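Local coordinates for iron-sulfur cluster assembly protein CyaY (Psychromonas ingrahamii, PDB 4HS5) that probably takes part in iron-sulfur cluster assembly, perhaps as a regulator, and belongs to the iron-binding frataxin family, at residues A[1-7]-A[51-57]; A[10-14]-A[48-52]; A[14-18]-A[32-37]; A[44-48]-A[60-64]. All coordinates share one frame; numbering follows the deposited sequence. Where two conformers were deposited one is given.

Interaction 1 (A[1-7]-A[51-57]); sequences MNDSEFI and RQQPLHQ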
loop_
_atom_site.group_PDB
_atom_site.type_symbol
_atom_site.label_atom_id
_atom_site.label_comp_id
_atom_site.label_asym_id
_atom_site.label_seq_id
_atom_site.Cartn_x
_atom_site.Cartn_y
_atom_site.Cartn_z
ATOM N N MET A 1 7.224 13.565 -13.756
ATOM C CA MET A 1 7.240 13.581 -12.299
ATOM C C MET A 1 8.675 13.677 -11.813
ATOM O O MET A 1 9.558 12.986 -12.332
ATOM C CB MET A 1 6.576 12.317 -11.750
ATOM C CG MET A 1 6.400 12.303 -10.243
ATOM S SD MET A 1 5.759 10.740 -9.605
ATOM C CE MET A 1 4.186 10.622 -10.468
ATOM N N ASN A 2 8.914 14.563 -10.848
ATOM C CA ASN A 2 10.224 14.651 -10.223
ATOM C C ASN A 2 10.178 14.026 -8.842
ATOM O O ASN A 2 9.112 13.602 -8.390
ATOM C CB ASN A 2 10.763 16.097 -10.192
ATOM C CG ASN A 2 9.942 17.055 -9.301
ATOM O OD1 ASN A 2 9.245 16.650 -8.372
ATOM N ND2 ASN A 2 10.057 18.345 -9.582
ATOM N N ASP A 3 11.313 13.979 -8.160
ATOM C CA ASP A 3 11.358 13.350 -6.846
ATOM C C ASP A 3 10.441 14.009 -5.830
ATOM O O ASP A 3 9.767 13.322 -5.067
ATOM C CB ASP A 3 12.783 13.357 -6.312
ATOM C CG ASP A 3 13.702 12.496 -7.125
ATOM O OD1 ASP A 3 13.194 11.695 -7.932
ATOM O OD2 ASP A 3 14.929 12.617 -6.945
ATOM N N SER A 4 10.417 15.336 -5.817
ATOM C CA SER A 4 9.602 16.087 -4.870
ATOM C C SER A 4 8.122 15.737 -5.011
ATOM O O SER A 4 7.427 15.513 -4.013
ATOM C CB SER A 4 9.799 17.586 -5.080
ATOM O OG SER A 4 8.881 18.325 -4.300
ATOM N N GLU A 5 7.658 15.684 -6.256
ATOM C CA GLU A 5 6.281 15.306 -6.573
ATOM C C GLU A 5 5.991 13.847 -6.211
ATOM O O GLU A 5 4.917 13.526 -5.707
ATOM C CB GLU A 5 6.005 15.554 -8.054
ATOM C CG GLU A 5 6.036 17.044 -8.406
ATOM C CD GLU A 5 6.235 17.311 -9.886
ATOM O OE1 GLU A 5 6.433 16.351 -10.651
ATOM O OE2 GLU A 5 6.198 18.495 -10.280
ATOM N N PHE A 6 6.941 12.967 -6.478
ATOM C CA PHE A 6 6.756 11.571 -6.135
ATOM C C PHE A 6 6.581 11.462 -4.628
ATOM O O PHE A 6 5.742 10.696 -4.144
ATOM C CB PHE A 6 7.934 10.738 -6.609
ATOM C CG PHE A 6 7.964 9.356 -6.018
ATOM C CD1 PHE A 6 7.045 8.395 -6.413
ATOM C CD2 PHE A 6 8.915 9.015 -5.069
ATOM C CE1 PHE A 6 7.068 7.118 -5.868
ATOM C CE2 PHE A 6 8.944 7.743 -4.525
ATOM C CZ PHE A 6 8.015 6.793 -4.925
ATOM N N ILE A 7 7.353 12.244 -3.885
ATOM C CA ILE A 7 7.281 12.226 -2.430
ATOM C C ILE A 7 5.917 12.699 -1.941
ATOM O O ILE A 7 5.338 12.094 -1.028
ATOM C CB ILE A 7 8.405 13.077 -1.797
ATOM C CG1 ILE A 7 9.770 12.436 -2.065
ATOM C CG2 ILE A 7 8.162 13.280 -0.315
ATOM C CD1 ILE A 7 9.779 10.924 -1.963
ATOM N N ARG A 51 8.841 2.649 -0.807
ATOM C CA ARG A 51 8.911 3.666 -1.850
ATOM C C ARG A 51 10.253 3.546 -2.512
ATOM O O ARG A 51 11.274 3.337 -1.848
ATOM C CB ARG A 51 8.746 5.068 -1.268
ATOM C CG ARG A 51 7.354 5.384 -0.801
ATOM C CD ARG A 51 7.385 6.108 0.537
ATOM N NE ARG A 51 7.708 7.521 0.433
ATOM C CZ ARG A 51 6.943 8.491 0.921
ATOM N NH1 ARG A 51 5.805 8.191 1.536
ATOM N NH2 ARG A 51 7.310 9.759 0.786
ATOM N N GLN A 52 10.266 3.637 -3.832
ATOM C CA GLN A 52 11.529 3.640 -4.533
ATOM C C GLN A 52 11.641 4.929 -5.321
ATOM O O GLN A 52 11.208 5.005 -6.473
ATOM C CB GLN A 52 11.662 2.406 -5.416
ATOM C CG GLN A 52 11.557 1.078 -4.649
ATOM C CD GLN A 52 12.627 0.883 -3.569
ATOM O OE1 GLN A 52 13.447 1.763 -3.297
ATOM N NE2 GLN A 52 12.619 -0.292 -2.957
ATOM N N GLN A 53 12.205 5.941 -4.665
ATOM C CA GLN A 53 12.271 7.299 -5.201
ATOM C C GLN A 53 12.908 7.430 -6.585
ATOM O O GLN A 53 12.348 8.098 -7.445
ATOM C CB GLN A 53 12.946 8.255 -4.213
ATOM C CG GLN A 53 12.842 9.720 -4.619
ATOM C CD GLN A 53 14.123 10.491 -4.368
ATOM O OE1 GLN A 53 14.125 11.516 -3.688
ATOM N NE2 GLN A 53 15.220 10.007 -4.934
ATOM N N PRO A 54 14.072 6.798 -6.814
ATOM C CA PRO A 54 14.642 6.981 -8.155
ATOM C C PRO A 54 13.794 6.374 -9.280
ATOM O O PRO A 54 13.960 6.753 -10.439
ATOM C CB PRO A 54 16.004 6.280 -8.061
ATOM C CG PRO A 54 15.911 5.373 -6.882
ATOM C CD PRO A 54 14.973 6.042 -5.924
ATOM N N LEU A 55 12.888 5.465 -8.936
ATOM C CA LEU A 55 12.055 4.783 -9.921
ATOM C C LEU A 55 10.652 5.406 -9.968
ATOM O O LEU A 55 9.838 5.091 -10.842
ATOM C CB LEU A 55 11.943 3.309 -9.534
ATOM C CG LEU A 55 13.293 2.600 -9.413
ATOM C CD1 LEU A 55 13.243 1.480 -8.394
ATOM C CD2 LEU A 55 13.676 2.063 -10.763
ATOM N N HIS A 56 10.393 6.286 -9.010
ATOM C CA HIS A 56 9.061 6.822 -8.766
ATOM C C HIS A 56 7.989 5.742 -8.665
ATOM O O HIS A 56 6.873 5.922 -9.142
ATOM C CB HIS A 56 8.697 7.860 -9.826
ATOM C CG HIS A 56 9.643 9.017 -9.868
ATOM N ND1 HIS A 56 9.843 9.770 -11.002
ATOM C CD2 HIS A 56 10.427 9.561 -8.911
ATOM C CE1 HIS A 56 10.721 10.724 -10.743
ATOM N NE2 HIS A 56 11.092 10.619 -9.482
ATOM N N GLN A 57 8.329 4.627 -8.020
ATOM C CA GLN A 57 7.375 3.556 -7.793
ATOM C C GLN A 57 7.110 3.322 -6.323
ATOM O O GLN A 57 7.957 3.584 -5.477
ATOM C CB GLN A 57 7.858 2.241 -8.408
ATOM C CG GLN A 57 7.851 2.224 -9.925
ATOM C CD GLN A 57 8.184 0.861 -10.482
ATOM O OE1 GLN A 57 8.978 0.112 -9.899
ATOM N NE2 GLN A 57 7.572 0.520 -11.609
#

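Interaction 2 (A[10-14]-A[48-52]); sequences ADQLY and IINRQ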
loop_
_atom_site.group_PDB
_atom_site.type_symbol
_atom_site.label_atom_id
_atom_site.label_comp_id
_atom_site.label_asym_id
_atom_site.label_seq_id
_atom_site.Cartn_x
_atom_site.Cartn_y
_atom_site.Cartn_z
ATOM N N ALA A 10 3.431 9.854 -2.771
ATOM C CA ALA A 10 3.646 8.686 -1.936
ATOM C C ALA A 10 3.242 8.970 -0.487
ATOM O O ALA A 10 2.702 8.085 0.187
ATOM C CB ALA A 10 5.093 8.213 -2.029
ATOM N N ASP A 11 3.492 10.194 -0.011
ATOM C CA ASP A 11 3.020 10.605 1.310
ATOM C C ASP A 11 1.504 10.558 1.391
ATOM O O ASP A 11 0.946 10.088 2.386
ATOM C CB ASP A 11 3.500 12.014 1.674
ATOM C CG ASP A 11 4.958 12.057 2.084
ATOM O OD1 ASP A 11 5.569 10.985 2.250
ATOM O OD2 ASP A 11 5.485 13.178 2.250
ATOM N N GLN A 12 0.835 11.068 0.363
ATOM C CA GLN A 12 -0.618 11.007 0.310
ATOM C C GLN A 12 -1.087 9.557 0.373
ATOM O O GLN A 12 -2.037 9.236 1.079
ATOM C CB GLN A 12 -1.148 11.708 -0.944
ATOM C CG GLN A 12 -1.062 13.239 -0.847
ATOM C CD GLN A 12 -1.594 13.939 -2.069
ATOM O OE1 GLN A 12 -1.832 13.319 -3.107
ATOM N NE2 GLN A 12 -1.771 15.255 -1.965
ATOM N N LEU A 13 -0.411 8.678 -0.357
ATOM C CA LEU A 13 -0.754 7.262 -0.317
ATOM C C LEU A 13 -0.585 6.661 1.069
ATOM O O LEU A 13 -1.478 5.974 1.565
ATOM C CB LEU A 13 0.094 6.488 -1.318
ATOM C CG LEU A 13 -0.149 4.978 -1.386
ATOM C CD1 LEU A 13 -1.584 4.644 -1.746
ATOM C CD2 LEU A 13 0.846 4.345 -2.380
ATOM N N TYR A 14 0.558 6.909 1.695
ATOM C CA TYR A 14 0.826 6.324 2.997
ATOM C C TYR A 14 -0.179 6.832 4.013
ATOM O O TYR A 14 -0.734 6.054 4.780
ATOM C CB TYR A 14 2.239 6.657 3.473
ATOM C CG TYR A 14 3.319 5.760 2.935
ATOM C CD1 TYR A 14 3.161 5.078 1.740
ATOM C CD2 TYR A 14 4.503 5.580 3.645
ATOM C CE1 TYR A 14 4.162 4.253 1.251
ATOM C CE2 TYR A 14 5.505 4.756 3.166
ATOM C CZ TYR A 14 5.324 4.090 1.980
ATOM O OH TYR A 14 6.312 3.261 1.499
ATOM N N ILE A 48 4.361 -5.510 3.333
ATOM C CA ILE A 48 5.431 -4.533 3.398
ATOM C C ILE A 48 5.312 -3.604 2.211
ATOM O O ILE A 48 5.324 -4.046 1.067
ATOM C CB ILE A 48 6.813 -5.189 3.358
ATOM C CG1 ILE A 48 6.939 -6.231 4.466
ATOM C CG2 ILE A 48 7.899 -4.122 3.519
ATOM C CD1 ILE A 48 8.121 -7.161 4.277
ATOM N N ILE A 49 5.201 -2.310 2.485
ATOM C CA ILE A 49 5.091 -1.298 1.443
ATOM C C ILE A 49 6.376 -0.477 1.452
ATOM O O ILE A 49 6.919 -0.162 2.506
ATOM C CB ILE A 49 3.855 -0.416 1.670
ATOM C CG1 ILE A 49 2.603 -1.268 1.541
ATOM C CG2 ILE A 49 3.808 0.738 0.674
ATOM C CD1 ILE A 49 1.406 -0.678 2.212
ATOM N N ASN A 50 6.888 -0.177 0.270
ATOM C CA ASN A 50 8.138 0.549 0.160
ATOM C C ASN A 50 8.022 1.615 -0.914
ATOM O O ASN A 50 7.175 1.525 -1.799
ATOM C CB ASN A 50 9.263 -0.427 -0.166
ATOM C CG ASN A 50 10.620 0.099 0.221
ATOM O OD1 ASN A 50 10.812 1.306 0.390
ATOM N ND2 ASN A 50 11.587 -0.805 0.343
ATOM N N ARG A 51 8.841 2.649 -0.807
ATOM C CA ARG A 51 8.911 3.666 -1.850
ATOM C C ARG A 51 10.253 3.546 -2.512
ATOM O O ARG A 51 11.274 3.337 -1.848
ATOM C CB ARG A 51 8.746 5.068 -1.268
ATOM C CG ARG A 51 7.354 5.384 -0.801
ATOM C CD ARG A 51 7.385 6.108 0.537
ATOM N NE ARG A 51 7.708 7.521 0.433
ATOM C CZ ARG A 51 6.943 8.491 0.921
ATOM N NH1 ARG A 51 5.805 8.191 1.536
ATOM N NH2 ARG A 51 7.310 9.759 0.786
ATOM N N GLN A 52 10.266 3.637 -3.832
ATOM C CA GLN A 52 11.529 3.640 -4.533
ATOM C C GLN A 52 11.641 4.929 -5.321
ATOM O O GLN A 52 11.208 5.005 -6.473
ATOM C CB GLN A 52 11.662 2.406 -5.416
ATOM C CG GLN A 52 11.557 1.078 -4.649
ATOM C CD GLN A 52 12.627 0.883 -3.569
ATOM O OE1 GLN A 52 13.447 1.763 -3.297
ATOM N NE2 GLN A 52 12.619 -0.292 -2.957
#

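Interaction 3 (A[14-18]-A[32-37]); sequences YQKIE and QNGSLL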
loop_
_atom_site.group_PDB
_atom_site.type_symbol
_atom_site.label_atom_id
_atom_site.label_comp_id
_atom_site.label_asym_id
_atom_site.label_seq_id
_atom_site.Cartn_x
_atom_site.Cartn_y
_atom_site.Cartn_z
ATOM N N TYR A 14 0.558 6.909 1.695
ATOM C CA TYR A 14 0.826 6.324 2.997
ATOM C C TYR A 14 -0.179 6.832 4.013
ATOM O O TYR A 14 -0.734 6.054 4.780
ATOM C CB TYR A 14 2.239 6.657 3.473
ATOM C CG TYR A 14 3.319 5.760 2.935
ATOM C CD1 TYR A 14 3.161 5.078 1.740
ATOM C CD2 TYR A 14 4.503 5.580 3.645
ATOM C CE1 TYR A 14 4.162 4.253 1.251
ATOM C CE2 TYR A 14 5.505 4.756 3.166
ATOM C CZ TYR A 14 5.324 4.090 1.980
ATOM O OH TYR A 14 6.312 3.261 1.499
ATOM N N GLN A 15 -0.447 8.128 4.007
ATOM C CA GLN A 15 -1.437 8.650 4.945
ATOM C C GLN A 15 -2.852 8.142 4.655
ATOM O O GLN A 15 -3.621 7.924 5.592
ATOM C CB GLN A 15 -1.408 10.177 4.992
ATOM C CG GLN A 15 -0.129 10.729 5.581
ATOM C CD GLN A 15 -0.287 12.145 6.086
ATOM O OE1 GLN A 15 -0.867 12.996 5.413
ATOM N NE2 GLN A 15 0.235 12.406 7.279
ATOM N N LYS A 16 -3.194 7.951 3.380
ATOM C CA LYS A 16 -4.493 7.370 3.000
ATOM C C LYS A 16 -4.607 5.953 3.557
ATOM O O LYS A 16 -5.639 5.561 4.098
ATOM C CB LYS A 16 -4.649 7.356 1.478
ATOM C CG LYS A 16 -5.994 6.858 0.957
ATOM C CD LYS A 16 -6.047 7.050 -0.558
ATOM C CE LYS A 16 -7.439 6.804 -1.127
ATOM N NZ LYS A 16 -8.293 8.027 -1.145
ATOM N N ILE A 17 -3.529 5.187 3.461
ATOM C CA ILE A 17 -3.555 3.825 3.973
ATOM C C ILE A 17 -3.786 3.855 5.478
ATOM O O ILE A 17 -4.640 3.123 5.993
ATOM C CB ILE A 17 -2.264 3.072 3.628
ATOM C CG1 ILE A 17 -2.194 2.807 2.123
ATOM C CG2 ILE A 17 -2.194 1.760 4.397
ATOM C CD1 ILE A 17 -0.803 2.381 1.662
ATOM N N GLU A 18 -3.065 4.723 6.182
ATOM C CA GLU A 18 -3.185 4.858 7.632
ATOM C C GLU A 18 -4.571 5.327 8.060
ATOM O O GLU A 18 -5.171 4.764 8.979
ATOM C CB GLU A 18 -2.106 5.798 8.161
ATOM C CG GLU A 18 -0.735 5.208 7.979
ATOM C CD GLU A 18 0.367 6.218 8.128
ATOM O OE1 GLU A 18 0.066 7.407 8.367
ATOM O OE2 GLU A 18 1.539 5.814 7.992
ATOM N N GLN A 32 5.695 3.126 10.158
ATOM C CA GLN A 32 6.620 3.615 9.146
ATOM C C GLN A 32 8.040 3.692 9.693
ATOM O O GLN A 32 8.284 4.252 10.766
ATOM C CB GLN A 32 6.192 4.969 8.564
ATOM C CG GLN A 32 7.048 5.383 7.362
ATOM C CD GLN A 32 6.506 6.593 6.619
ATOM O OE1 GLN A 32 5.448 7.119 6.952
ATOM N NE2 GLN A 32 7.239 7.037 5.601
ATOM N N ASN A 33 8.966 3.109 8.944
ATOM C CA ASN A 33 10.375 3.103 9.286
ATOM C C ASN A 33 11.137 3.518 8.032
ATOM O O ASN A 33 11.324 2.719 7.118
ATOM C CB ASN A 33 10.776 1.697 9.739
ATOM C CG ASN A 33 12.260 1.557 9.978
ATOM O OD1 ASN A 33 12.928 2.510 10.374
ATOM N ND2 ASN A 33 12.790 0.364 9.731
ATOM N N GLY A 34 11.565 4.776 7.982
ATOM C CA GLY A 34 12.136 5.317 6.761
ATOM C C GLY A 34 11.095 5.317 5.650
ATOM O O GLY A 34 10.023 5.900 5.788
ATOM N N SER A 35 11.400 4.639 4.555
ATOM C CA SER A 35 10.505 4.563 3.410
ATOM C C SER A 35 9.558 3.373 3.501
ATOM O O SER A 35 8.669 3.226 2.658
ATOM C CB SER A 35 11.320 4.450 2.125
ATOM O OG SER A 35 12.111 5.603 1.929
ATOM N N LEU A 36 9.777 2.515 4.499
ATOM C CA LEU A 36 8.989 1.296 4.674
ATOM C C LEU A 36 7.720 1.556 5.478
ATOM O O LEU A 36 7.756 2.212 6.519
ATOM C CB LEU A 36 9.814 0.229 5.398
ATOM C CG LEU A 36 10.998 -0.419 4.682
ATOM C CD1 LEU A 36 11.737 -1.382 5.614
ATOM C CD2 LEU A 36 10.549 -1.137 3.427
ATOM N N LEU A 37 6.595 1.047 4.990
ATOM C CA LEU A 37 5.372 1.026 5.772
ATOM C C LEU A 37 4.973 -0.428 5.934
ATOM O O LEU A 37 4.653 -1.098 4.953
ATOM C CB LEU A 37 4.269 1.832 5.074
ATOM C CG LEU A 37 2.862 1.806 5.688
ATOM C CD1 LEU A 37 2.880 2.421 7.085
ATOM C CD2 LEU A 37 1.853 2.517 4.806
HETATM O O HOH W 1 3.463 7.314 8.656
#

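Interaction 4 (A[44-48]-A[60-64]); sequences HTKLI and LATLE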
loop_
_atom_site.group_PDB
_atom_site.type_symbol
_atom_site.label_atom_id
_atom_site.label_comp_id
_atom_site.label_asym_id
_atom_site.label_seq_id
_atom_site.Cartn_x
_atom_site.Cartn_y
_atom_site.Cartn_z
ATOM N N HIS A 44 -0.172 -12.400 12.790
ATOM C CA HIS A 44 1.273 -12.154 12.748
ATOM C C HIS A 44 1.867 -12.166 11.333
ATOM O O HIS A 44 3.087 -12.077 11.171
ATOM C CB HIS A 44 2.045 -13.101 13.679
ATOM C CG HIS A 44 1.787 -12.869 15.139
ATOM N ND1 HIS A 44 2.230 -13.734 16.116
ATOM C CD2 HIS A 44 1.136 -11.874 15.786
ATOM C CE1 HIS A 44 1.860 -13.285 17.302
ATOM N NE2 HIS A 44 1.197 -12.157 17.130
ATOM N N THR A 45 1.007 -12.282 10.324
ATOM C CA THR A 45 1.437 -12.057 8.943
ATOM C C THR A 45 1.565 -10.556 8.686
ATOM O O THR A 45 1.061 -9.732 9.453
ATOM C CB THR A 45 0.507 -12.711 7.893
ATOM O OG1 THR A 45 -0.791 -12.107 7.920
ATOM C CG2 THR A 45 0.377 -14.212 8.161
ATOM N N LYS A 46 2.245 -10.204 7.604
ATOM C CA LYS A 46 2.516 -8.801 7.315
ATOM C C LYS A 46 2.363 -8.474 5.840
ATOM O O LYS A 46 2.350 -9.353 4.983
ATOM C CB LYS A 46 3.946 -8.443 7.732
ATOM C CG LYS A 46 4.275 -8.629 9.195
ATOM C CD LYS A 46 5.754 -8.368 9.417
ATOM C CE LYS A 46 6.153 -8.568 10.870
ATOM N NZ LYS A 46 7.596 -8.216 11.087
ATOM N N LEU A 47 2.244 -7.180 5.550
ATOM C CA LEU A 47 2.405 -6.662 4.195
ATOM C C LEU A 47 3.456 -5.577 4.301
ATOM O O LEU A 47 3.459 -4.807 5.253
ATOM C CB LEU A 47 1.100 -6.058 3.672
ATOM C CG LEU A 47 -0.064 -7.032 3.468
ATOM C CD1 LEU A 47 -1.341 -6.330 3.062
ATOM C CD2 LEU A 47 0.316 -8.065 2.436
ATOM N N ILE A 48 4.361 -5.510 3.333
ATOM C CA ILE A 48 5.431 -4.533 3.398
ATOM C C ILE A 48 5.312 -3.604 2.211
ATOM O O ILE A 48 5.324 -4.046 1.067
ATOM C CB ILE A 48 6.813 -5.189 3.358
ATOM C CG1 ILE A 48 6.939 -6.231 4.466
ATOM C CG2 ILE A 48 7.899 -4.122 3.519
ATOM C CD1 ILE A 48 8.121 -7.161 4.277
ATOM N N LEU A 60 4.763 -3.189 -3.084
ATOM C CA LEU A 60 4.025 -3.943 -2.073
ATOM C C LEU A 60 4.464 -5.392 -2.102
ATOM O O LEU A 60 4.455 -6.023 -3.158
ATOM C CB LEU A 60 2.525 -3.886 -2.355
ATOM C CG LEU A 60 1.664 -4.872 -1.556
ATOM C CD1 LEU A 60 1.649 -4.497 -0.095
ATOM C CD2 LEU A 60 0.244 -4.910 -2.106
ATOM N N ALA A 61 4.848 -5.905 -0.938
ATOM C CA ALA A 61 5.157 -7.311 -0.758
ATOM C C ALA A 61 4.002 -7.969 -0.026
ATOM O O ALA A 61 3.671 -7.586 1.093
ATOM C CB ALA A 61 6.423 -7.458 0.033
ATOM N N THR A 62 3.385 -8.945 -0.683
ATOM C CA THR A 62 2.423 -9.826 -0.043
ATOM C C THR A 62 3.186 -11.049 0.451
ATOM O O THR A 62 4.407 -11.098 0.346
ATOM C CB THR A 62 1.300 -10.266 -0.999
ATOM O OG1 THR A 62 1.850 -11.031 -2.077
ATOM C CG2 THR A 62 0.565 -9.053 -1.556
ATOM N N LEU A 63 2.472 -12.034 0.975
ATOM C CA LEU A 63 3.105 -13.277 1.395
ATOM C C LEU A 63 3.752 -13.999 0.223
ATOM O O LEU A 63 4.739 -14.719 0.398
ATOM C CB LEU A 63 2.081 -14.194 2.059
ATOM C CG LEU A 63 1.760 -13.780 3.487
ATOM C CD1 LEU A 63 0.632 -14.608 4.056
ATOM C CD2 LEU A 63 3.010 -13.923 4.326
ATOM N N GLU A 64 3.196 -13.796 -0.965
ATOM C CA GLU A 64 3.597 -14.554 -2.146
ATOM C C GLU A 64 4.582 -13.798 -3.026
ATOM O O GLU A 64 5.605 -14.345 -3.445
ATOM C CB GLU A 64 2.362 -14.895 -2.984
ATOM C CG GLU A 64 1.163 -15.385 -2.174
ATOM C CD GLU A 64 1.198 -16.878 -1.892
ATOM O OE1 GLU A 64 2.183 -17.546 -2.276
ATOM O OE2 GLU A 64 0.228 -17.386 -1.295
#

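Interaction 1 (A[1-7]-A[51-57])
His56 has a left-handed backbone (phi 50°), as the first residue of a G1 bulge commonly does, and from the turn that ends strand 46-52 its imidazole reaches back to the first turn of helix 3-24. Together with Gln57 it faces Gln52 in this G1 beta bulge, closing the hairpin of strands 46-52 and 57-61 in the frataxin fold. Gln52 O accepts from both Leu55 N and Gln57 N.

Phe6 is the apolar centre. With CG anti to the backbone N (chi1 167°), its ring is carried off the helix into the bend of the turn. His56 CA lies over one ring face, 3.7 Å from the centroid of the Phe6 ring, a CH-pi contact; Phe6 CE2 comes to 3.4 Å from Gln53 CA, and Gln57 O stands at the ring edge, 3.3 Å from Phe6 CZ. Arg51 CB lies near Phe6 CZ, and its guanidinium, paired with Asp11, passes Ile7. Replacing Phe6 with an alanine would probably leave His56 CA and Gln53 CA without the ring they pack on and free the turn to shift against the helix.

Met1 SD lies obliquely to the imidazole, 4.7 Å from the centroid of the His56 ring. The rest is more exposed and polar. The flat amide of Gln53 stacks on the carboxylate of Asp3, their planes 16° apart. A capping box starts the helix: Glu5 N gives its hydrogen to Asn2 OD1, and Asn2 N to Glu5 OE1. The turn is tied directly to this helix start by the His-carboxylate hydrogen bond from His56 NE2 to Asp3 OD1, 2.8 Å long, with the oxygen close to the imidazole plane.

Interaction 2 (A[10-14]-A[48-52])
Arg51 reaches from strand 46-52 to the helix and grips one oxygen of Asp11 with both terminal nitrogens: NH2 lies 2.6 Å and NH1 2.9 Å from Asp11 OD1. The two bonds of this salt bridge arrive differently. NH1 uses the anti lone pair of OD1, whereas NH2 comes in from above the carboxylate plane, though OD1 stays close to the guanidinium plane for both.

The guanidinium is held between further neighbours. Ala10 CB sits over the centre of one of its faces, 3.5 Å from Arg51 CZ. The guanidinium edge is turned to the Tyr14 ring, with the two planes 75° apart, so that NH1 stands over the ring face; Arg51 CZ is 4.7 Å from the centroid of the Tyr14 ring, a cation-pi contact. Closer to the strand, Arg51 CD packs 3.2 Å from Tyr14 CZ. Bends at chi2 and chi3 (137° and 79°) steer the arginine chain past the phenol and on to Asp11.

Behind this first shell, Ile49 CG2 touches Tyr14 CE1 at 3.6 Å, while the Tyr14 hydroxyl is anchored on Ser35 O. Ile49 also packs on Ile17, Val58, Leu60 and Phe85, which places the inner end of the contact in the core. Helix 10-14 and strand 48-52 run nearly antiparallel, their axes 10.4 Å apart at closest approach, the helix layer packed on the antiparallel sheet in the alpha-beta sandwich of the frataxin fold.

Interaction 3 (A[14-18]-A[32-37])
Gln32 lays its amide against the edge of the Tyr14 ring, with Gln32 NE2 3.7 Å from Tyr14 CD2 and the two planes 69° apart. It belongs to the first hairpin of the frataxin sheet, whose strands 28-33 and 36-41 are joined by a type II' beta turn from Asn33 to Leu36. Extended beyond CG, the Gln32 side chain runs alongside its own turn and gives a hydrogen bond from NE2 to Gly34 O, which fixes the amide's rotation. Its other end, OE1, is bridged to the helix by a water that donates to both Gln32 OE1 and Glu18 OE2.

At Ser35 it is the backbone that matters: Ser35 O accepts a hydrogen bond from Tyr14 OH, 2.6 Å away and nearly in line with the carbonyl. Leu37 then turns inward. Its CB covers a face of the phenol, 4.0 Å from the centroid of the Tyr14 ring, in a CH-pi contact. The chi1 of Leu37 (174°) carries CG opposite its own N and sends the isobutyl group to the helix, where CD1 meets Glu18 OE2 at 3.8 Å. The other methyl, Leu37 CD2, fills in beside Ile17 and lies 4.1 Å from Ile17 CD1.

Interaction 4 (A[44-48]-A[60-64])
Ile48 and Ala61 form an antiparallel hydrogen-bonded pair at the open end of the beta hairpin of strands 46-52 and 57-61, with Ile48 N 3.1 Å from Ala61 O and Ala61 N 2.8 Å from Ile48 O, both bonds nearly straight. Two CA-H...O contacts flank them, from Leu47 CA to Ala61 O and from Leu60 CA to Ile48 O. Beyond this pair strand 57-61 ends, and side chains carry the contact on.

On the pair's own face of the sheet, Ile48 CB and Ala61 CB stand 4.0 Å apart. Leu47 and Leu60 meet on the opposite face, Leu47 CB lying 4.1 Å from Leu60 CD1. A chi1 of -66° sets Leu47 CG opposite its carbonyl carbon and swings the CD2 methyl across to the departing chain, 3.7 Å from Thr62 CA. Farther out, Thr45 CG2 touches Leu63 CD1 at 4.1 Å, the two side chains crossing at about a right angle.

Thr62 works in two directions. Its CG2 packs on Leu47, while OG1 accepts from Glu64 N in an ST turn (3.3 Å between Thr62 OG1 and Glu64 N) and also from Asn65 N. A valine in its place would probably leave the amides of Glu64 and Asn65 without their acceptor, so that the turn is less firmly set.

Leu47 also pairs through its backbone with Leu39 of strand 36-41, and Leu60 with His67 of strand 66-72. Helix 85-97 packs on this region through Phe88, which touches Leu60, and Gln96, which touches Thr45, Leu47 and Leu63.

Overall arrangement
Interactions 1, 2 and 3 follow helix 3-24 along the sheet, and interaction 4 lies within the sheet itself. Interaction 1, at the surface, joins the helix start to a turn by mixed aromatic and polar contacts. Interactions 2 and 3 lie deeper, their centres about 6 Å apart, and share Tyr14: one ring serves the arginine of strand 46-52 and the leucine of strand 36-41, strands also joined by a probable Ile49 O to Leu37 N hydrogen bond. Arg51 likewise links interactions 1 and 2. Interaction 4 relies on backbone pairing and aliphatic packing and is partly buried, Leu47 and Leu60 inside, Ile48 and Leu63 exposed; its Leu60 meets Ile49 of interaction 2.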